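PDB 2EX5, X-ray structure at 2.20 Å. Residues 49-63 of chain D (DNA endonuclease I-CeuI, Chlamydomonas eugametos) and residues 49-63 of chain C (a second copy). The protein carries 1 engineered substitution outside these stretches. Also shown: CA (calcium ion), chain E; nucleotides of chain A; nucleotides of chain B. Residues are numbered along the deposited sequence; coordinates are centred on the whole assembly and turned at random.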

# COMPACT_ATOMS: atom_id res chain seq x y z
N SER D 49 -17.37 11.57 -4.19
CA SER D 49 -16.69 10.91 -5.29
C SER D 49 -15.13 11.01 -5.22
O SER D 49 -14.42 10.21 -5.83
CB SER D 49 -17.11 11.57 -6.57
OG SER D 49 -16.37 12.79 -6.74
N GLU D 50 -14.61 12.03 -4.55
CA GLU D 50 -13.21 12.22 -4.42
C GLU D 50 -12.54 11.26 -3.40
O GLU D 50 -11.49 10.70 -3.69
CB GLU D 50 -12.96 13.67 -4.02
CG GLU D 50 -13.27 14.66 -5.14
CD GLU D 50 -14.50 15.43 -4.80
OE1 GLU D 50 -15.52 15.30 -5.51
OE2 GLU D 50 -14.48 16.12 -3.74
N SER D 51 -13.14 11.15 -2.21
CA SER D 51 -12.69 10.27 -1.13
C SER D 51 -12.75 8.85 -1.62
O SER D 51 -11.97 8.03 -1.22
CB SER D 51 -13.54 10.48 0.13
OG SER D 51 -14.74 9.71 0.08
N LYS D 52 -13.65 8.57 -2.56
CA LYS D 52 -13.76 7.25 -3.12
C LYS D 52 -12.68 6.89 -4.13
O LYS D 52 -12.24 5.76 -4.20
CB LYS D 52 -15.11 7.04 -3.77
CG LYS D 52 -16.28 6.72 -2.87
CD LYS D 52 -17.49 7.36 -3.58
CE LYS D 52 -18.86 6.88 -3.23
NZ LYS D 52 -19.81 7.91 -3.95
N LEU D 53 -12.31 7.81 -4.98
CA LEU D 53 -11.09 7.67 -5.79
C LEU D 53 -9.79 7.51 -4.90
O LEU D 53 -9.04 6.66 -5.13
CB LEU D 53 -10.95 8.94 -6.64
CG LEU D 53 -11.65 9.20 -7.99
CD1 LEU D 53 -12.01 7.96 -8.78
CD2 LEU D 53 -12.74 10.22 -7.79
N PHE D 54 -9.62 8.29 -3.87
CA PHE D 54 -8.63 8.09 -2.87
C PHE D 54 -8.61 6.69 -2.27
O PHE D 54 -7.57 5.99 -2.27
CB PHE D 54 -8.69 9.19 -1.77
CG PHE D 54 -7.51 9.11 -0.72
CD1 PHE D 54 -6.40 9.92 -0.83
CD2 PHE D 54 -7.52 8.12 0.32
CE1 PHE D 54 -5.30 9.85 0.14
CE2 PHE D 54 -6.44 8.02 1.23
CZ PHE D 54 -5.36 8.91 1.17
N LEU D 55 -9.75 6.22 -1.83
CA LEU D 55 -9.88 4.86 -1.45
C LEU D 55 -9.47 3.87 -2.50
O LEU D 55 -8.77 2.94 -2.21
CB LEU D 55 -11.29 4.60 -1.00
CG LEU D 55 -11.58 3.30 -0.23
CD1 LEU D 55 -10.85 3.41 1.14
CD2 LEU D 55 -13.14 3.14 -0.10
N ALA D 56 -10.00 4.03 -3.71
CA ALA D 56 -9.70 3.14 -4.80
C ALA D 56 -8.18 2.95 -5.01
O ALA D 56 -7.75 1.76 -5.16
CB ALA D 56 -10.39 3.67 -6.15
N GLY D 57 -7.41 4.07 -4.99
CA GLY D 57 -5.91 3.96 -5.18
C GLY D 57 -5.26 3.31 -3.94
O GLY D 57 -4.26 2.64 -4.02
N PHE D 58 -5.81 3.59 -2.75
CA PHE D 58 -5.41 2.90 -1.55
C PHE D 58 -5.62 1.40 -1.61
O PHE D 58 -4.78 0.66 -1.13
CB PHE D 58 -6.13 3.49 -0.35
CG PHE D 58 -5.69 2.93 0.94
CD1 PHE D 58 -4.46 3.35 1.51
CD2 PHE D 58 -6.48 1.92 1.58
CE1 PHE D 58 -4.01 2.75 2.73
CE2 PHE D 58 -6.06 1.32 2.82
CZ PHE D 58 -4.82 1.71 3.38
N LEU D 59 -6.73 0.92 -2.18
CA LEU D 59 -6.96 -0.49 -2.29
C LEU D 59 -6.01 -1.12 -3.29
O LEU D 59 -5.63 -2.29 -3.16
CB LEU D 59 -8.41 -0.75 -2.75
CG LEU D 59 -9.60 -0.16 -1.95
CD1 LEU D 59 -11.00 -0.64 -2.54
CD2 LEU D 59 -9.41 -0.43 -0.42
N GLU D 60 -5.72 -0.40 -4.38
CA GLU D 60 -4.76 -0.86 -5.35
C GLU D 60 -3.44 -1.21 -4.63
O GLU D 60 -2.86 -2.26 -4.88
CB GLU D 60 -4.59 0.26 -6.42
CG GLU D 60 -3.54 0.00 -7.47
CD GLU D 60 -3.97 -1.09 -8.41
OE1 GLU D 60 -3.13 -1.52 -9.25
OE2 GLU D 60 -5.15 -1.55 -8.24
N GLY D 61 -2.94 -0.32 -3.76
CA GLY D 61 -1.78 -0.57 -2.92
C GLY D 61 -1.99 -1.63 -1.87
O GLY D 61 -1.13 -2.57 -1.67
N GLU D 62 -3.12 -1.53 -1.13
CA GLU D 62 -3.19 -2.18 0.19
C GLU D 62 -4.16 -3.32 0.41
O GLU D 62 -4.03 -4.02 1.45
CB GLU D 62 -3.42 -1.13 1.30
CG GLU D 62 -2.60 0.09 1.06
CD GLU D 62 -1.13 -0.25 0.97
OE1 GLU D 62 -0.63 -0.88 1.96
OE2 GLU D 62 -0.52 0.06 -0.11
N ALA D 63 -5.15 -3.45 -0.46
CA ALA D 63 -6.22 -4.43 -0.34
C ALA D 63 -5.95 -5.70 -1.11
O ALA D 63 -5.17 -5.68 -2.06
CB ALA D 63 -7.54 -3.83 -0.85
CA CA E . 1.45 -1.10 0.72
P DG A 16 1.14 -4.29 1.08
OP1 DG A 16 2.06 -5.44 1.13
OP2 DG A 16 1.32 -3.20 -0.04
O5' DG A 16 -0.42 -4.71 1.31
C5' DG A 16 -1.26 -5.70 0.57
C4' DG A 16 -0.72 -7.17 0.53
O4' DG A 16 -0.16 -7.62 1.78
C3' DG A 16 -1.65 -8.33 0.08
O3' DG A 16 -0.93 -8.97 -0.96
C2' DG A 16 -1.84 -9.26 1.31
C1' DG A 16 -0.54 -8.99 2.03
N9 DG A 16 -0.74 -9.25 3.43
C8 DG A 16 -1.48 -8.49 4.31
N7 DG A 16 -1.50 -8.98 5.51
C5 DG A 16 -0.73 -10.12 5.42
C6 DG A 16 -0.41 -11.09 6.40
O6 DG A 16 -0.73 -11.13 7.61
N1 DG A 16 0.37 -12.11 5.86
C2 DG A 16 0.77 -12.25 4.59
N2 DG A 16 1.49 -13.36 4.32
N3 DG A 16 0.49 -11.34 3.66
C4 DG A 16 -0.27 -10.32 4.14
P DG B 16 4.30 -0.65 2.18
OP1 DG B 16 5.10 -1.04 3.34
OP2 DG B 16 2.83 -0.58 2.38
O5' DG B 16 4.89 0.68 1.46
C5' DG B 16 5.35 1.90 1.97
C4' DG B 16 6.43 1.68 3.08
O4' DG B 16 7.51 0.69 2.92
C3' DG B 16 7.19 2.89 3.41
O3' DG B 16 6.93 2.98 4.91
C2' DG B 16 8.60 2.61 2.88
C1' DG B 16 8.80 1.15 3.22
N9 DG B 16 9.82 0.44 2.35
C8 DG B 16 9.89 0.44 0.97
N7 DG B 16 10.92 -0.17 0.47
C5 DG B 16 11.58 -0.65 1.59
C6 DG B 16 12.74 -1.46 1.70
O6 DG B 16 13.41 -1.84 0.71
N1 DG B 16 13.15 -1.74 3.04
C2 DG B 16 12.43 -1.24 4.13
N2 DG B 16 12.73 -1.50 5.42
N3 DG B 16 11.31 -0.58 3.98
C4 DG B 16 10.95 -0.30 2.72
P DG B 15 4.26 -4.56 -3.67
OP1 DG B 15 2.97 -4.20 -2.96
OP2 DG B 15 4.28 -4.70 -5.15
O5' DG B 15 5.12 -3.24 -3.29
C5' DG B 15 5.93 -2.91 -2.21
C4' DG B 15 5.32 -2.91 -0.83
O4' DG B 15 6.33 -3.78 -0.32
C3' DG B 15 5.41 -1.55 -0.09
O3' DG B 15 4.53 -1.72 0.98
C2' DG B 15 6.86 -1.48 0.22
C1' DG B 15 7.10 -2.97 0.50
N9 DG B 15 8.44 -3.50 0.43
C8 DG B 15 9.13 -3.88 -0.71
N7 DG B 15 10.32 -4.31 -0.47
C5 DG B 15 10.40 -4.25 0.94
C6 DG B 15 11.44 -4.63 1.76
O6 DG B 15 12.45 -5.12 1.33
N1 DG B 15 11.27 -4.47 3.13
C2 DG B 15 10.11 -3.96 3.63
N2 DG B 15 10.10 -3.92 4.95
N3 DG B 15 9.04 -3.59 2.89
C4 DG B 15 9.27 -3.76 1.53
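Chain C (49-63) SESKLFLAGFLEGEA

Two helices seldom come so close that their backbones touch, yet here the carbonyl carbons D:Gly57 C and C:Gly57 C lie 3.6 Å apart, and the helix axes approach to 6.1 Å. The pair illustrates a general principle: glycine at a crossing point lets main chain pack on main chain. In each copy residues 49-62 form a helix, and chain C runs in the same general direction as chain D, with a signed crossing angle of -45°. The register is reciprocal: the CA of D:Phe54 is 4.2 Å from the CA of C:Gly57, and the CA of D:Gly57 is 4.3 Å from the CA of C:Phe54.

No hydrogen bonds cross the contact, but CA-H...O contacts do. C:Gly57 CA lies 3.1 Å from D:Phe54 O, and D:Gly57 CA lies 3.3 Å from C:Phe54 O. A CB on either glycine would point toward the partner helix and clash with that same carbonyl oxygen. C:Gly57 CA also sits over the face of the D:Phe54 ring, 3.7 Å from its centroid, and D:Gly57 CA over that of C:Phe54, 3.5 Å from its centroid. The C:Phe54 side chain fits as a knob among D:Leu53, D:Ala56, D:Gly57 and D:Glu60.

Toward the N-terminal end, the leucines meet through D:Leu53 CB and C:Leu53 CB at 3.6 Å. Toward the C-terminal end, the CA atoms of D:Gly61 and C:Gly61 are 5.5 Å apart, and the acidic side chains that follow converge on calcium. D:Glu62 binds the ion through OE1 and OE2, each at 2.4 Å, whereas C:Glu62 supplies OE1 at 2.4 Å. Two DNA phosphates also bind the ion, with OP2 of DG16 in chains A and B each 2.2 Å from the calcium, as befits a DNA endonuclease.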

# COMPACT_ATOMS: atom_id res chain seq x y z
N SER C 49 -8.01 14.90 -13.05
CA SER C 49 -8.31 15.20 -11.66
C SER C 49 -8.55 13.87 -10.92
O SER C 49 -8.16 13.71 -9.76
CB SER C 49 -9.66 15.96 -11.58
OG SER C 49 -9.58 17.30 -12.02
N GLU C 50 -9.27 13.01 -11.59
CA GLU C 50 -9.64 11.65 -11.19
C GLU C 50 -8.41 10.68 -10.96
O GLU C 50 -8.39 9.93 -9.96
CB GLU C 50 -10.38 11.06 -12.31
CG GLU C 50 -11.70 10.52 -11.97
CD GLU C 50 -12.80 11.46 -12.41
OE1 GLU C 50 -12.50 12.68 -12.70
OE2 GLU C 50 -13.94 10.97 -12.50
N SER C 51 -7.46 10.71 -11.89
CA SER C 51 -6.36 9.79 -11.81
C SER C 51 -5.30 10.24 -10.77
O SER C 51 -4.59 9.41 -10.25
CB SER C 51 -5.82 9.44 -13.20
OG SER C 51 -5.22 10.56 -13.68
N LYS C 52 -5.27 11.53 -10.47
CA LYS C 52 -4.58 12.15 -9.39
C LYS C 52 -5.07 11.81 -7.97
O LYS C 52 -4.24 11.64 -7.00
CB LYS C 52 -4.64 13.63 -9.58
CG LYS C 52 -3.80 14.06 -10.78
CD LYS C 52 -3.20 15.41 -10.56
CE LYS C 52 -3.52 16.38 -11.67
NZ LYS C 52 -4.96 16.36 -11.66
N LEU C 53 -6.39 11.74 -7.82
CA LEU C 53 -6.98 11.36 -6.56
C LEU C 53 -6.68 9.89 -6.30
O LEU C 53 -6.56 9.53 -5.19
CB LEU C 53 -8.53 11.60 -6.52
CG LEU C 53 -9.30 12.80 -5.95
CD1 LEU C 53 -8.51 13.90 -5.39
CD2 LEU C 53 -10.45 13.42 -6.89
N PHE C 54 -6.71 9.06 -7.34
CA PHE C 54 -6.38 7.63 -7.29
C PHE C 54 -4.85 7.52 -6.92
O PHE C 54 -4.49 6.75 -6.06
CB PHE C 54 -6.68 6.92 -8.63
CG PHE C 54 -6.26 5.41 -8.67
CD1 PHE C 54 -7.17 4.40 -8.34
CD2 PHE C 54 -4.97 5.03 -8.99
CE1 PHE C 54 -6.82 3.03 -8.37
CE2 PHE C 54 -4.61 3.71 -9.00
CZ PHE C 54 -5.53 2.72 -8.70
N LEU C 55 -3.98 8.34 -7.50
CA LEU C 55 -2.62 8.24 -7.16
C LEU C 55 -2.44 8.69 -5.69
O LEU C 55 -1.62 8.12 -5.01
CB LEU C 55 -1.79 9.07 -8.09
CG LEU C 55 -0.29 9.32 -7.87
CD1 LEU C 55 0.46 7.92 -7.98
CD2 LEU C 55 0.27 10.36 -8.83
N ALA C 56 -3.20 9.69 -5.20
CA ALA C 56 -3.12 10.13 -3.81
C ALA C 56 -3.33 8.96 -2.88
O ALA C 56 -2.52 8.74 -2.00
CB ALA C 56 -4.06 11.28 -3.48
N GLY C 57 -4.33 8.14 -3.11
CA GLY C 57 -4.63 6.97 -2.26
C GLY C 57 -3.51 5.97 -2.37
O GLY C 57 -3.07 5.32 -1.40
N PHE C 58 -2.98 5.83 -3.57
CA PHE C 58 -1.92 4.84 -3.76
C PHE C 58 -0.65 5.20 -2.93
O PHE C 58 0.02 4.34 -2.42
CB PHE C 58 -1.58 4.87 -5.23
CG PHE C 58 -0.55 3.92 -5.62
CD1 PHE C 58 -0.86 2.58 -5.70
CD2 PHE C 58 0.73 4.33 -5.92
CE1 PHE C 58 0.08 1.72 -6.10
CE2 PHE C 58 1.68 3.43 -6.26
CZ PHE C 58 1.34 2.14 -6.33
N LEU C 59 -0.30 6.49 -2.92
CA LEU C 59 0.86 7.00 -2.29
C LEU C 59 0.74 6.97 -0.76
O LEU C 59 1.78 6.78 -0.06
CB LEU C 59 1.07 8.46 -2.72
CG LEU C 59 1.47 8.88 -4.14
CD1 LEU C 59 1.88 10.40 -4.05
CD2 LEU C 59 2.59 7.98 -4.65
N GLU C 60 -0.47 7.20 -0.25
CA GLU C 60 -0.77 6.98 1.16
C GLU C 60 -0.41 5.55 1.55
O GLU C 60 0.09 5.33 2.60
CB GLU C 60 -2.22 7.32 1.50
CG GLU C 60 -2.73 6.98 2.86
CD GLU C 60 -2.42 8.04 3.87
OE1 GLU C 60 -2.81 7.79 5.07
OE2 GLU C 60 -1.75 9.07 3.49
N GLY C 61 -0.63 4.63 0.61
CA GLY C 61 -0.30 3.24 0.70
C GLY C 61 1.15 2.85 0.52
O GLY C 61 1.60 2.04 1.30
N GLU C 62 1.86 3.36 -0.49
CA GLU C 62 3.06 2.71 -1.01
C GLU C 62 4.30 3.64 -1.06
O GLU C 62 5.39 3.23 -1.45
CB GLU C 62 2.78 2.22 -2.45
CG GLU C 62 1.55 1.32 -2.68
CD GLU C 62 1.82 -0.11 -2.38
OE1 GLU C 62 2.41 -0.33 -1.33
OE2 GLU C 62 1.50 -1.02 -3.18
N ALA C 63 4.08 4.93 -0.79
CA ALA C 63 5.10 5.98 -0.94
C ALA C 63 5.67 6.29 0.44
O ALA C 63 5.10 5.93 1.47
CB ALA C 63 4.43 7.24 -1.50